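Local atomic coordinates of ribulose-bisphosphate carboxylase (Alicyclobacillus acidocaldarius subsp. acidocaldarius, PDB entry 4NAS), a protein that belongs to the ribulose-bisphosphate carboxylase large-chain family, joining an N-terminal alpha/beta domain to a TIM-barrel domain in which a calcium ion is bound. Residues B[34-39]-B[56-60]; B[14-20]-B[107-113]; B[141-145]-B[378-382]; B[333-337]-B[355-359]. The contacts are given in a common frame with arbitrary orientation. Residues are numbered along the deposited sequence.

How the contacts relate
The chain illustrates how nested closures build a two-domain protein. Strand 12-22 opens contact 2, which closes 87 residues later when strand 108-114 pairs with it in the sheet of the N-terminal domain. Nested within that loop, contact 1 joins the end of helix 26-36 to the start of strand 59-68 of the same sheet. Both contacts of the barrel domain open only after contact 2 has closed. Contact 3 brings helix 371-386 back to strand 144-146, and contact 4, nested inside it, joins strands 333-337 and 357-359. The two touch through Leu144 O and Leu358 N, 2.7 Å apart, where strands 144-146 and 357-359 are neighbours.

Contact 1 of 4, residues B[34-39]-B[56-60]; sequences AVGLTI and HCGRV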
loop_
_atom_site.group_PDB
_atom_site.type_symbol
_atom_site.label_atom_id
_atom_site.label_comp_id
_atom_site.label_asym_id
_atom_site.label_seq_id
_atom_site.Cartn_x
_atom_site.Cartn_y
_atom_site.Cartn_z
ATOM N N ALA B 34 22.940 -3.229 -3.501
ATOM C CA ALA B 34 23.287 -4.256 -2.515
ATOM C C ALA B 34 23.903 -3.679 -1.234
ATOM O O ALA B 34 23.648 -4.169 -0.137
ATOM C CB ALA B 34 24.214 -5.291 -3.131
ATOM N N VAL B 35 24.712 -2.638 -1.390
ATOM C CA VAL B 35 25.356 -1.976 -0.258
ATOM C C VAL B 35 24.452 -0.916 0.383
ATOM O O VAL B 35 24.278 -0.889 1.601
ATOM C CB VAL B 35 26.713 -1.370 -0.685
ATOM C CG1 VAL B 35 27.306 -0.446 0.401
ATOM C CG2 VAL B 35 27.685 -2.490 -1.057
ATOM N N GLY B 36 23.857 -0.061 -0.444
ATOM C CA GLY B 36 23.054 1.049 0.044
ATOM C C GLY B 36 21.774 0.672 0.777
ATOM O O GLY B 36 21.318 1.406 1.648
ATOM N N LEU B 37 21.167 -0.446 0.401
ATOM C CA LEU B 37 19.921 -0.890 1.031
ATOM C C LEU B 37 20.147 -1.904 2.150
ATOM O O LEU B 37 19.204 -2.520 2.633
ATOM C CB LEU B 37 18.970 -1.490 -0.011
ATOM C CG LEU B 37 18.562 -0.522 -1.115
ATOM C CD1 LEU B 37 17.593 -1.202 -2.071
ATOM C CD2 LEU B 37 17.964 0.753 -0.521
ATOM N N THR B 38 21.396 -2.076 2.568
ATOM C CA THR B 38 21.679 -2.957 3.683
ATOM C C THR B 38 22.477 -2.244 4.781
ATOM O O THR B 38 21.909 -1.870 5.811
ATOM C CB THR B 38 22.385 -4.242 3.225
ATOM O OG1 THR B 38 23.592 -3.912 2.527
ATOM C CG2 THR B 38 21.463 -5.034 2.296
ATOM N N ILE B 39 23.781 -2.066 4.557
ATOM C CA ILE B 39 24.636 -1.351 5.498
ATOM C C ILE B 39 24.695 0.144 5.224
ATOM O O ILE B 39 25.272 0.907 6.013
ATOM C CB ILE B 39 26.079 -1.911 5.507
ATOM C CG1 ILE B 39 26.702 -1.839 4.107
ATOM C CG2 ILE B 39 26.080 -3.331 6.020
ATOM C CD1 ILE B 39 28.259 -1.823 4.119
ATOM N N HIS B 56 26.282 -8.021 7.590
ATOM C CA HIS B 56 25.034 -7.287 7.407
ATOM C C HIS B 56 24.930 -6.715 5.996
ATOM O O HIS B 56 23.912 -6.109 5.627
ATOM C CB HIS B 56 24.911 -6.150 8.430
ATOM C CG HIS B 56 24.610 -6.614 9.821
ATOM N ND1 HIS B 56 23.324 -6.839 10.267
ATOM C CD2 HIS B 56 25.427 -6.905 10.863
ATOM C CE1 HIS B 56 23.362 -7.240 11.526
ATOM N NE2 HIS B 56 24.628 -7.289 11.912
ATOM N N CYS B 57 25.983 -6.896 5.200
ATOM C CA CYS B 57 25.987 -6.286 3.875
ATOM C C CYS B 57 25.293 -7.170 2.841
ATOM O O CYS B 57 25.375 -8.394 2.907
ATOM C CB CYS B 57 27.411 -5.936 3.420
ATOM S SG CYS B 57 27.463 -5.029 1.849
ATOM N N GLY B 58 24.627 -6.537 1.881
ATOM C CA GLY B 58 23.977 -7.259 0.799
ATOM C C GLY B 58 24.952 -7.694 -0.278
ATOM O O GLY B 58 26.142 -7.363 -0.213
ATOM N N ARG B 59 24.468 -8.462 -1.254
ATOM C CA ARG B 59 25.318 -8.919 -2.358
ATOM C C ARG B 59 24.532 -9.033 -3.658
ATOM O O ARG B 59 23.321 -9.257 -3.642
ATOM C CB ARG B 59 25.992 -10.261 -2.034
ATOM C CG ARG B 59 25.555 -10.882 -0.724
ATOM C CD ARG B 59 25.868 -12.360 -0.637
ATOM N NE ARG B 59 25.260 -12.929 0.562
ATOM C CZ ARG B 59 24.225 -13.764 0.562
ATOM N NH1 ARG B 59 23.742 -14.214 1.712
ATOM N NH2 ARG B 59 23.682 -14.162 -0.581
ATOM N N VAL B 60 25.224 -8.856 -4.777
ATOM C CA VAL B 60 24.630 -9.022 -6.091
ATOM C C VAL B 60 24.742 -10.496 -6.473
ATOM O O VAL B 60 25.842 -11.041 -6.552
ATOM C CB VAL B 60 25.327 -8.152 -7.150
ATOM C CG1 VAL B 60 24.755 -8.448 -8.508
ATOM C CG2 VAL B 60 25.169 -6.669 -6.818
#
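Where a helix ends beside a strand, one carbonyl and one hydroxyl can organise the junction. Ala34, in the last turn of helix 26-36, turns its CB onto the incoming chain, 3.7 Å from Arg59 N and 4.1 Å from Val60 CG2, while its O lies 3.2 Å from Gly58 CA. A CB on Gly58 would clash with this carbonyl and with Thr38 CG2. Val35 adds an apolar touch, CG2 to Cys57 SG at 3.9 Å. Leu37 leaves helical geometry, and the chain turns to Thr38, whose OG1 donates to Ala34 O (2.7 Å) and accepts from Gly58 N (2.9 Å); a weak hydrogen bond runs from Gly58 N to Ala34 O (3.3 Å). The hydroxyl thus fastens the helix end to strand 59-68, part of the N-terminal domain sheet, where Arg59 pairs with Ala81 of strand 73-83. Ile39 closes the segment, CG2 lying 3.9 Å from both His56 CB and Cys57 CB. The His56 imidazole leads away and hydrogen-bonds Tyr186 of the second subunit.

Contact 2 of 4, residues B[14-20]-B[107-113]; sequences VATYRLR and EIRLERL
A classic beta bulge interrupts this antiparallel pair. Strands 14-20 and 108-113 are extended, 155° between N-to-C directions, axes 4.6 Å apart. Ala15-Leu113, Tyr17-Leu110 and Leu19-Ile108 are non-hydrogen-bonded pairs; Thr16-Arg112 and Arg18-Arg109, on the opposite face, are hydrogen-bonded. Glu111 and Arg112 both face Thr16: its O accepts from Glu111 N (2.9 Å) and weakly from Arg112 N (3.3 Å), its N donates to Arg112 O (3.0 Å). Glu111 has phi/psi -105/-33. Arg18 N reaches Arg109 O (2.9 Å), and Arg109 N reaches Arg18 O (2.8 Å). Arg20 N donates to Glu107 O (3.2 Å); a bridging water lies 2.9 Å from Glu107 O and 3.1 Å from Arg20 O. Arg18 (chi1 t) salt-bridges Glu107, NH1 to OE2 3.3 Å, as Arg109 NH1 does Glu111 OE2 (2.9 Å). Thr16 OG1 hydrogen-bonds Asp79, and Tyr17 OH Val98 O; Arg20 salt-bridges Asp73 and Asp71. Tyr17 (chi1 m) sets CE1 3.7 Å from Leu110 CD1. Helix 91-99 covers the Tyr17, Ile108 and Leu110 face; strand 73-83 flanks strand 12-22 on its other edge.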
loop_
_atom_site.group_PDB
_atom_site.type_symbol
_atom_site.label_atom_id
_atom_site.label_comp_id
_atom_site.label_asym_id
_atom_site.label_seq_id
_atom_site.Cartn_x
_atom_site.Cartn_y
_atom_site.Cartn_z
ATOM N N VAL B 14 16.292 -13.094 -1.454
ATOM C CA VAL B 14 16.816 -12.771 -2.778
ATOM C C VAL B 14 15.684 -12.240 -3.657
ATOM O O VAL B 14 14.721 -12.962 -3.982
ATOM C CB VAL B 14 17.499 -13.977 -3.451
ATOM C CG1 VAL B 14 18.083 -13.564 -4.781
ATOM C CG2 VAL B 14 18.603 -14.536 -2.534
ATOM N N ALA B 15 15.801 -10.970 -4.016
ATOM C CA ALA B 15 14.830 -10.315 -4.874
ATOM C C ALA B 15 15.348 -10.209 -6.306
ATOM O O ALA B 15 16.516 -9.910 -6.534
ATOM C CB ALA B 15 14.501 -8.934 -4.331
ATOM N N THR B 16 14.459 -10.470 -7.258
ATOM C CA THR B 16 14.734 -10.322 -8.675
ATOM C C THR B 16 13.954 -9.136 -9.182
ATOM O O THR B 16 12.727 -9.089 -9.004
ATOM C CB THR B 16 14.260 -11.552 -9.456
ATOM O OG1 THR B 16 14.945 -12.713 -8.986
ATOM C CG2 THR B 16 14.519 -11.381 -10.956
ATOM N N TYR B 17 14.665 -8.183 -9.795
ATOM C CA TYR B 17 14.060 -6.991 -10.393
ATOM C C TYR B 17 14.194 -7.031 -11.904
ATOM O O TYR B 17 15.196 -7.509 -12.424
ATOM C CB TYR B 17 14.741 -5.708 -9.881
ATOM C CG TYR B 17 14.786 -5.639 -8.384
ATOM C CD1 TYR B 17 13.714 -5.095 -7.658
ATOM C CD2 TYR B 17 15.872 -6.140 -7.686
ATOM C CE1 TYR B 17 13.747 -5.052 -6.286
ATOM C CE2 TYR B 17 15.919 -6.095 -6.306
ATOM C CZ TYR B 17 14.864 -5.555 -5.612
ATOM O OH TYR B 17 14.906 -5.501 -4.240
ATOM N N ARG B 18 13.164 -6.551 -12.593
ATOM C CA ARG B 18 13.227 -6.288 -14.027
ATOM C C ARG B 18 13.337 -4.778 -14.183
ATOM O O ARG B 18 12.499 -4.035 -13.655
ATOM C CB ARG B 18 11.926 -6.742 -14.718
ATOM C CG ARG B 18 11.897 -6.433 -16.234
ATOM C CD ARG B 18 10.465 -6.284 -16.764
ATOM N NE ARG B 18 10.417 -6.073 -18.214
ATOM C CZ ARG B 18 10.427 -4.882 -18.815
ATOM N NH1 ARG B 18 10.494 -3.763 -18.105
ATOM N NH2 ARG B 18 10.372 -4.807 -20.137
ATOM N N LEU B 19 14.334 -4.312 -14.922
ATOM C CA LEU B 19 14.545 -2.869 -15.066
ATOM C C LEU B 19 15.145 -2.508 -16.420
ATOM O O LEU B 19 15.746 -3.358 -17.094
ATOM C CB LEU B 19 15.437 -2.341 -13.942
ATOM C CG LEU B 19 16.796 -3.026 -13.718
ATOM C CD1 LEU B 19 17.894 -2.455 -14.598
ATOM C CD2 LEU B 19 17.220 -2.959 -12.260
ATOM N N ARG B 20 14.980 -1.243 -16.805
ATOM C CA ARG B 20 15.581 -0.719 -18.031
ATOM C C ARG B 20 16.710 0.247 -17.671
ATOM O O ARG B 20 16.557 1.077 -16.778
ATOM C CB ARG B 20 14.522 -0.013 -18.880
ATOM C CG ARG B 20 15.062 0.645 -20.129
ATOM C CD ARG B 20 13.942 1.209 -20.983
ATOM N NE ARG B 20 14.465 1.849 -22.189
ATOM C CZ ARG B 20 13.912 1.754 -23.398
ATOM N NH1 ARG B 20 12.814 1.032 -23.577
ATOM N NH2 ARG B 20 14.468 2.374 -24.435
ATOM N N GLU B 107 12.089 3.026 -14.339
ATOM C CA GLU B 107 11.469 1.786 -14.812
ATOM C C GLU B 107 12.072 0.553 -14.155
ATOM O O GLU B 107 13.095 0.051 -14.594
ATOM C CB GLU B 107 11.583 1.676 -16.331
ATOM C CG GLU B 107 10.892 0.444 -16.887
ATOM C CD GLU B 107 10.795 0.469 -18.392
ATOM O OE1 GLU B 107 10.987 1.560 -18.974
ATOM O OE2 GLU B 107 10.535 -0.610 -18.980
ATOM N N ILE B 108 11.432 0.062 -13.097
ATOM C CA ILE B 108 11.938 -1.099 -12.368
ATOM C C ILE B 108 10.735 -1.783 -11.724
ATOM O O ILE B 108 9.800 -1.103 -11.332
ATOM C CB ILE B 108 12.943 -0.684 -11.260
ATOM C CG1 ILE B 108 13.532 -1.910 -10.580
ATOM C CG2 ILE B 108 12.300 0.290 -10.207
ATOM C CD1 ILE B 108 14.799 -1.581 -9.786
ATOM N N ARG B 109 10.765 -3.105 -11.636
ATOM C CA ARG B 109 9.627 -3.869 -11.123
ATOM C C ARG B 109 10.106 -5.078 -10.351
ATOM O O ARG B 109 10.974 -5.830 -10.828
ATOM C CB ARG B 109 8.748 -4.301 -12.309
ATOM C CG ARG B 109 7.514 -5.117 -11.989
ATOM C CD ARG B 109 6.780 -5.470 -13.305
ATOM N NE ARG B 109 5.336 -5.601 -13.124
ATOM C CZ ARG B 109 4.681 -6.749 -13.106
ATOM N NH1 ARG B 109 5.327 -7.895 -13.262
ATOM N NH2 ARG B 109 3.370 -6.748 -12.928
ATOM N N LEU B 110 9.536 -5.291 -9.169
ATOM C CA LEU B 110 9.870 -6.467 -8.361
ATOM C C LEU B 110 9.123 -7.714 -8.851
ATOM O O LEU B 110 7.874 -7.764 -8.824
ATOM C CB LEU B 110 9.560 -6.183 -6.882
ATOM C CG LEU B 110 9.780 -7.334 -5.895
ATOM C CD1 LEU B 110 11.258 -7.728 -5.821
ATOM C CD2 LEU B 110 9.279 -6.876 -4.524
ATOM N N GLU B 111 9.894 -8.711 -9.287
ATOM C CA GLU B 111 9.395 -9.877 -10.016
ATOM C C GLU B 111 9.344 -11.127 -9.155
ATOM O O GLU B 111 8.501 -12.008 -9.354
ATOM C CB GLU B 111 10.328 -10.186 -11.195
ATOM C CG GLU B 111 10.361 -9.132 -12.293
ATOM C CD GLU B 111 9.178 -9.240 -13.228
ATOM O OE1 GLU B 111 9.365 -9.727 -14.365
ATOM O OE2 GLU B 111 8.063 -8.852 -12.822
ATOM N N ARG B 112 10.284 -11.231 -8.228
ATOM C CA ARG B 112 10.405 -12.443 -7.434
ATOM C C ARG B 112 11.024 -12.161 -6.071
ATOM O O ARG B 112 11.943 -11.326 -5.932
ATOM C CB ARG B 112 11.221 -13.509 -8.178
ATOM C CG ARG B 112 11.290 -14.853 -7.432
ATOM C CD ARG B 112 12.179 -15.894 -8.125
ATOM N NE ARG B 112 12.030 -17.203 -7.487
ATOM C CZ ARG B 112 12.707 -18.292 -7.831
ATOM N NH1 ARG B 112 13.605 -18.233 -8.798
ATOM N NH2 ARG B 112 12.495 -19.440 -7.195
ATOM N N LEU B 113 10.488 -12.841 -5.061
ATOM C CA LEU B 113 11.083 -12.845 -3.728
ATOM C C LEU B 113 11.339 -14.271 -3.294
ATOM O O LEU B 113 10.407 -15.071 -3.131
ATOM C CB LEU B 113 10.160 -12.174 -2.718
ATOM C CG LEU B 113 10.051 -10.656 -2.802
ATOM C CD1 LEU B 113 8.975 -10.187 -1.808
ATOM C CD2 LEU B 113 11.379 -9.939 -2.530
HETATM O O HOH W 1 15.344 1.808 -14.040
#

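Contact 3 of 4, residues B[141-145]-B[378-382]; sequences NRPLV and FFDAI
Phe378, Phe379 and Ile382, the last two one and four positions along a helix from the first, here all meet one extended segment. Residues 378-382 are helical throughout, with Phe378 O accepting from Ile382 N (2.9 Å). Against them lies the extended chain: Arg142 at phi/psi -163/152, Pro143 at -55/149, then the start of a strand at Leu144 and Val145. The nearest CA pairs are Val145-Phe378 (7.5 Å) and Arg142-Ile382 (7.4 Å), so the helix and the segment run in opposing order. Phe378, chi1 m, meets Val145 with its base, CB to CG2 at 4.3 Å, while its ring leads away to Val345 and Pro342. Phe379, also m, swings its ring back: Val145 CG2, with chi1 t, sits over one face, 4.0 Å from the centroid and 24° off the normal, a CH-pi contact. At the ring edge Arg142 NH1 approaches CE1 of Phe379 to 3.5 Å. In the TIM-barrel domain this joins helix 371-386, close to the C terminus, to the early strand 144-146. Arg142, chi1 p, is held by a hydrogen bond from its NH1 to Pro143 O (3.1 Å) and by a salt bridge from NH2 to Asp173. One helical turn beyond Phe378, Ile382 (chi1 m, chi2 t) places CD1 3.7 Å from Pro143 O and 4.1 Å from Val145 CG2; its CG2 lies 4.3 Å from Arg142 CB.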
loop_
_atom_site.group_PDB
_atom_site.type_symbol
_atom_site.label_atom_id
_atom_site.label_comp_id
_atom_site.label_asym_id
_atom_site.label_seq_id
_atom_site.Cartn_x
_atom_site.Cartn_y
_atom_site.Cartn_z
ATOM N N ASN B 141 -14.909 -32.433 -0.205
ATOM C CA ASN B 141 -14.893 -33.174 -1.473
ATOM C C ASN B 141 -15.633 -32.512 -2.620
ATOM O O ASN B 141 -16.167 -33.185 -3.507
ATOM C CB ASN B 141 -15.436 -34.590 -1.271
ATOM C CG ASN B 141 -14.614 -35.382 -0.297
ATOM O OD1 ASN B 141 -13.391 -35.460 -0.429
ATOM N ND2 ASN B 141 -15.266 -35.955 0.709
ATOM N N ARG B 142 -15.675 -31.188 -2.595
ATOM C CA ARG B 142 -16.284 -30.427 -3.678
ATOM C C ARG B 142 -15.808 -28.982 -3.577
ATOM O O ARG B 142 -15.437 -28.516 -2.500
ATOM C CB ARG B 142 -17.811 -30.483 -3.587
ATOM C CG ARG B 142 -18.381 -29.851 -2.314
ATOM C CD ARG B 142 -19.897 -29.739 -2.408
ATOM N NE ARG B 142 -20.526 -29.265 -1.178
ATOM C CZ ARG B 142 -20.665 -27.982 -0.857
ATOM N NH1 ARG B 142 -20.186 -27.045 -1.669
ATOM N NH2 ARG B 142 -21.268 -27.638 0.278
ATOM N N PRO B 143 -15.756 -28.278 -4.710
ATOM C CA PRO B 143 -15.599 -26.823 -4.618
ATOM C C PRO B 143 -16.696 -26.208 -3.752
ATOM O O PRO B 143 -17.825 -26.717 -3.686
ATOM C CB PRO B 143 -15.761 -26.360 -6.070
ATOM C CG PRO B 143 -15.229 -27.517 -6.868
ATOM C CD PRO B 143 -15.547 -28.779 -6.076
ATOM N N LEU B 144 -16.346 -25.121 -3.080
ATOM C CA LEU B 144 -17.300 -24.365 -2.294
ATOM C C LEU B 144 -18.001 -23.376 -3.207
ATOM O O LEU B 144 -17.482 -23.044 -4.273
ATOM C CB LEU B 144 -16.557 -23.618 -1.195
ATOM C CG LEU B 144 -16.301 -24.382 0.106
ATOM C CD1 LEU B 144 -15.282 -25.500 -0.043
ATOM C CD2 LEU B 144 -15.870 -23.386 1.172
ATOM N N VAL B 145 -19.169 -22.893 -2.805
ATOM C CA VAL B 145 -19.903 -21.943 -3.642
ATOM C C VAL B 145 -20.116 -20.674 -2.846
ATOM O O VAL B 145 -20.618 -20.723 -1.718
ATOM C CB VAL B 145 -21.290 -22.495 -4.102
ATOM C CG1 VAL B 145 -22.041 -21.466 -4.930
ATOM C CG2 VAL B 145 -21.132 -23.800 -4.894
ATOM N N PHE B 378 -25.047 -23.995 -9.935
ATOM C CA PHE B 378 -23.667 -24.379 -9.672
ATOM C C PHE B 378 -23.628 -25.765 -9.048
ATOM O O PHE B 378 -22.822 -26.614 -9.432
ATOM C CB PHE B 378 -22.947 -23.346 -8.797
ATOM C CG PHE B 378 -22.551 -22.093 -9.539
ATOM C CD1 PHE B 378 -21.391 -22.062 -10.311
ATOM C CD2 PHE B 378 -23.320 -20.940 -9.452
ATOM C CE1 PHE B 378 -21.021 -20.911 -11.003
ATOM C CE2 PHE B 378 -22.960 -19.793 -10.137
ATOM C CZ PHE B 378 -21.807 -19.776 -10.914
ATOM N N PHE B 379 -24.511 -26.006 -8.094
ATOM C CA PHE B 379 -24.617 -27.331 -7.515
ATOM C C PHE B 379 -24.994 -28.419 -8.546
ATOM O O PHE B 379 -24.508 -29.552 -8.460
ATOM C CB PHE B 379 -25.532 -27.303 -6.278
ATOM C CG PHE B 379 -24.878 -26.680 -5.066
ATOM C CD1 PHE B 379 -23.930 -27.389 -4.332
ATOM C CD2 PHE B 379 -25.182 -25.387 -4.674
ATOM C CE1 PHE B 379 -23.301 -26.821 -3.227
ATOM C CE2 PHE B 379 -24.552 -24.809 -3.559
ATOM C CZ PHE B 379 -23.618 -25.531 -2.838
ATOM N N ASP B 380 -25.807 -28.065 -9.543
ATOM C CA ASP B 380 -26.146 -28.997 -10.631
ATOM C C ASP B 380 -24.908 -29.407 -11.458
ATOM O O ASP B 380 -24.722 -30.583 -11.812
ATOM C CB ASP B 380 -27.215 -28.391 -11.559
ATOM C CG ASP B 380 -28.589 -28.277 -10.897
ATOM O OD1 ASP B 380 -28.891 -29.102 -10.010
ATOM O OD2 ASP B 380 -29.371 -27.366 -11.278
ATOM N N ALA B 381 -24.072 -28.424 -11.760
ATOM C CA ALA B 381 -22.821 -28.646 -12.483
ATOM C C ALA B 381 -21.814 -29.430 -11.650
ATOM O O ALA B 381 -21.087 -30.274 -12.170
ATOM C CB ALA B 381 -22.222 -27.308 -12.912
ATOM N N ILE B 382 -21.754 -29.129 -10.358
ATOM C CA ILE B 382 -20.935 -29.912 -9.439
ATOM C C ILE B 382 -21.380 -31.371 -9.491
ATOM O O ILE B 382 -20.558 -32.283 -9.620
ATOM C CB ILE B 382 -20.995 -29.342 -8.002
ATOM C CG1 ILE B 382 -20.137 -28.068 -7.921
ATOM C CG2 ILE B 382 -20.541 -30.401 -6.970
ATOM C CD1 ILE B 382 -20.080 -27.412 -6.538
#

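Contact 4 of 4, residues B[333-337]-B[355-359]; sequences LPAPS and DLVLN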
loop_
_atom_site.group_PDB
_atom_site.type_symbol
_atom_site.label_atom_id
_atom_site.label_comp_id
_atom_site.label_asym_id
_atom_site.label_seq_id
_atom_site.Cartn_x
_atom_site.Cartn_y
_atom_site.Cartn_z
ATOM N N LEU B 333 -7.204 -21.308 0.046
ATOM C CA LEU B 333 -8.202 -21.602 -0.981
ATOM C C LEU B 333 -8.237 -20.482 -2.007
ATOM O O LEU B 333 -8.414 -19.328 -1.651
ATOM C CB LEU B 333 -9.602 -21.737 -0.348
ATOM C CG LEU B 333 -10.034 -23.060 0.278
ATOM C CD1 LEU B 333 -11.245 -22.826 1.195
ATOM C CD2 LEU B 333 -10.389 -24.065 -0.820
ATOM N N PRO B 334 -8.048 -20.814 -3.284
ATOM C CA PRO B 334 -8.193 -19.799 -4.334
ATOM C C PRO B 334 -9.653 -19.538 -4.699
ATOM O O PRO B 334 -10.477 -20.479 -4.841
ATOM C CB PRO B 334 -7.444 -20.409 -5.523
ATOM C CG PRO B 334 -7.482 -21.883 -5.274
ATOM C CD PRO B 334 -7.506 -22.085 -3.792
ATOM N N ALA B 335 -9.979 -18.261 -4.840
ATOM C CA ALA B 335 -11.328 -17.855 -5.224
ATOM C C ALA B 335 -11.256 -16.935 -6.455
ATOM O O ALA B 335 -11.385 -15.709 -6.338
ATOM C CB ALA B 335 -12.000 -17.154 -4.067
ATOM N N PRO B 336 -10.999 -17.524 -7.632
ATOM C CA PRO B 336 -10.795 -16.699 -8.824
ATOM C C PRO B 336 -12.105 -16.040 -9.246
ATOM O O PRO B 336 -13.180 -16.656 -9.175
ATOM C CB PRO B 336 -10.266 -17.701 -9.859
ATOM C CG PRO B 336 -10.750 -19.041 -9.379
ATOM C CD PRO B 336 -10.812 -18.962 -7.899
ATOM N N SER B 337 -12.010 -14.781 -9.655
ATOM C CA SER B 337 -13.183 -13.955 -9.865
ATOM C C SER B 337 -13.324 -13.580 -11.342
ATOM O O SER B 337 -12.330 -13.579 -12.086
ATOM C CB SER B 337 -13.100 -12.690 -8.994
ATOM O OG SER B 337 -12.024 -11.836 -9.394
ATOM N N ASP B 355 -10.352 -28.151 -4.343
ATOM C CA ASP B 355 -9.993 -27.083 -3.386
ATOM C C ASP B 355 -10.099 -25.706 -4.027
ATOM O O ASP B 355 -9.109 -25.078 -4.414
ATOM C CB ASP B 355 -8.604 -27.291 -2.796
ATOM C CG ASP B 355 -8.567 -28.421 -1.773
ATOM O OD1 ASP B 355 -9.642 -28.921 -1.371
ATOM O OD2 ASP B 355 -7.454 -28.801 -1.373
ATOM N N LEU B 356 -11.330 -25.242 -4.130
ATOM C CA LEU B 356 -11.648 -24.112 -4.967
ATOM C C LEU B 356 -12.883 -23.469 -4.371
ATOM O O LEU B 356 -13.747 -24.162 -3.829
ATOM C CB LEU B 356 -11.944 -24.617 -6.381
ATOM C CG LEU B 356 -12.538 -23.663 -7.416
ATOM C CD1 LEU B 356 -11.514 -22.597 -7.789
ATOM C CD2 LEU B 356 -13.013 -24.435 -8.645
ATOM N N VAL B 357 -12.961 -22.147 -4.437
ATOM C CA VAL B 357 -14.217 -21.474 -4.148
ATOM C C VAL B 357 -14.781 -20.961 -5.465
ATOM O O VAL B 357 -14.099 -20.219 -6.175
ATOM C CB VAL B 357 -14.038 -20.298 -3.194
ATOM C CG1 VAL B 357 -15.386 -19.604 -2.957
ATOM C CG2 VAL B 357 -13.415 -20.772 -1.863
ATOM N N LEU B 358 -16.005 -21.382 -5.805
ATOM C CA LEU B 358 -16.697 -20.830 -6.957
ATOM C C LEU B 358 -17.211 -19.452 -6.550
ATOM O O LEU B 358 -18.176 -19.316 -5.801
ATOM C CB LEU B 358 -17.819 -21.761 -7.473
ATOM C CG LEU B 358 -17.327 -23.111 -8.012
ATOM C CD1 LEU B 358 -18.453 -24.141 -8.072
ATOM C CD2 LEU B 358 -16.648 -22.961 -9.375
ATOM N N ASN B 359 -16.495 -18.436 -7.019
ATOM C CA ASN B 359 -16.706 -17.054 -6.629
ATOM C C ASN B 359 -17.693 -16.431 -7.607
ATOM O O ASN B 359 -17.301 -15.800 -8.584
ATOM C CB ASN B 359 -15.348 -16.333 -6.674
ATOM C CG ASN B 359 -15.388 -14.937 -6.100
ATOM O OD1 ASN B 359 -16.447 -14.416 -5.790
ATOM N ND2 ASN B 359 -14.215 -14.309 -5.980
HETATM O O HOH W 2 -14.228 -19.062 -8.568
#
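Backbone and side chain share the work of joining two parallel strands here: Val357 N donates to Pro334 O at 3.0 Å and 170°, and Asn359 ND2 donates to Ala335 O at 3.2 Å. Strands 333-337 and 357-359 run side by side in the TIM-barrel domain, their directions 21° apart and axes 5.8 Å apart, joined through helix 345-352 in a beta-alpha-beta crossover. Pro334 and Pro336 lack amide hydrogens, which limits direct backbone pairing from the first strand. A water completes the junction, donating to Pro336 O and Val357 O, both at 2.7 Å, and accepting from Asn359 N at 2.8 Å. The Asn359 side chain is about 8 Å from a bound calcium ion. Outward from these bonds, Ala335 CB meets Val357 CB at 3.8 Å, and Leu333 CB lies 4.2 Å from Val357 CG2. Phe352 of helix 345-352 packs on both prolines, Leu348 on Leu356. Just before strand 357-359, Asp355 forms a salt bridge with Arg134, while Asp355 C lies 3.6 Å from Leu333 CD2. Leu356 points its CB away, yet its CD1 returns to sit 3.7 Å from Pro336 CD.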